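PDB 1W5R: arylamine n-acetyltransferase from Mycobacterium smegmatis, which catalyses acetyl transfer to arylamines, with acetyl-CoA the usual acetyl donor in this enzyme family. Local coordinates for the interface of chains A and B. Sequence-based numbering; all coordinates share one arbitrary frame. Chains: chain A/B, Arylamine n-acetyltransferase.

The interface of chains A and B. Residues chain A 240, 242, 255; chain B 233, 236, 238.
A:Arg255 and B:Arg233 meet tip to tip, an example of two like charges brought together at a protein interface with a carboxylate close by. Their terminal nitrogens NH2 stand 3.6 Å apart, and the guanidinium planes are turned 66° against each other. A:Arg255 NH2 lies at the edge of the B:Arg233 guanidinium, in its plane. Over one face of the same group sits the carboxylate of B:Glu238, its CD 3.8 Å above the centre of the B:Arg233 guanidinium. B:Arg233 NH2 and B:Glu238 OE2 form a salt bridge of 2.9 Å within chain B. B:Glu238 OE2 lies 5.1 Å from A:Arg255 NH2, not in contact, and its charge may ease the repulsion between the two guanidinium groups.

Beneath the charges, the strands 236-242 of the two chains run antiparallel, pairing A:Ile240 with B:Glu238 and A:Phe242 with B:Ala236 in beta bridges that continue the sheet from one chain into the other. A:Ile240 and B:Glu238 lie alongside, pointing the same way, and A:Ile240 CG1 packs 3.9 Å from B:Glu238 CG. The other isoleucine branch, CG2, sits anti to the backbone N (chi1, measured to CG1, is -60°), where it meets both B:Arg233 and the rim of one face of the A:Phe242 ring. The two-fold symmetry repeats the arrangement with chains exchanged, although this pairing may not be the biological dimer. A:Phe242 CD2 lies 4.1 Å from the methyl CB of B:Ala236.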
# COMPACT_ATOMS: atom_id res chain seq x y z
N ILE A 240 4.50 -1.45 0.70
CA ILE A 240 4.89 -0.20 1.31
C ILE A 240 6.41 -0.20 1.47
O ILE A 240 6.99 -1.08 2.13
CB ILE A 240 4.16 0.01 2.67
CG1 ILE A 240 2.64 0.04 2.44
CG2 ILE A 240 4.65 1.26 3.38
CD1 ILE A 240 1.80 -0.29 3.66
N PHE A 242 9.46 1.76 2.96
CA PHE A 242 9.91 2.80 3.88
C PHE A 242 11.22 3.42 3.44
O PHE A 242 12.08 2.77 2.85
CB PHE A 242 10.03 2.19 5.29
CG PHE A 242 8.70 1.79 5.87
CD1 PHE A 242 8.41 0.43 6.10
CD2 PHE A 242 7.72 2.74 6.13
CE1 PHE A 242 7.17 0.06 6.62
CE2 PHE A 242 6.49 2.38 6.66
CZ PHE A 242 6.21 1.03 6.90
N ARG A 255 2.62 -0.14 14.18
CA ARG A 255 1.87 -1.09 13.36
C ARG A 255 1.87 -2.48 14.00
O ARG A 255 0.83 -3.13 14.11
CB ARG A 255 2.45 -1.18 11.94
CG ARG A 255 2.10 -0.04 10.99
CD ARG A 255 2.57 -0.42 9.58
NE ARG A 255 2.10 0.48 8.53
CZ ARG A 255 1.13 0.20 7.67
NH1 ARG A 255 0.48 -0.96 7.72
NH2 ARG A 255 0.80 1.09 6.74
N ARG B 233 3.75 9.45 0.20
CA ARG B 233 3.47 10.15 1.45
C ARG B 233 4.78 10.38 2.21
O ARG B 233 5.85 9.97 1.75
CB ARG B 233 2.43 9.41 2.28
CG ARG B 233 2.85 8.00 2.68
CD ARG B 233 1.71 7.23 3.29
NE ARG B 233 2.19 5.94 3.78
CZ ARG B 233 1.54 5.13 4.60
NH1 ARG B 233 0.32 5.44 5.05
NH2 ARG B 233 2.11 3.99 4.96
N ALA B 236 7.38 7.29 3.09
CA ALA B 236 7.08 6.03 2.41
C ALA B 236 6.49 6.22 1.02
O ALA B 236 5.85 7.24 0.73
CB ALA B 236 6.14 5.19 3.27
N GLU B 238 3.98 3.73 -1.60
CA GLU B 238 3.18 2.51 -1.64
C GLU B 238 2.86 2.17 -3.08
O GLU B 238 2.66 3.06 -3.90
CB GLU B 238 1.87 2.66 -0.88
CG GLU B 238 1.97 3.31 0.47
CD GLU B 238 0.67 3.32 1.24
OE1 GLU B 238 -0.37 2.87 0.70
OE2 GLU B 238 0.68 3.77 2.39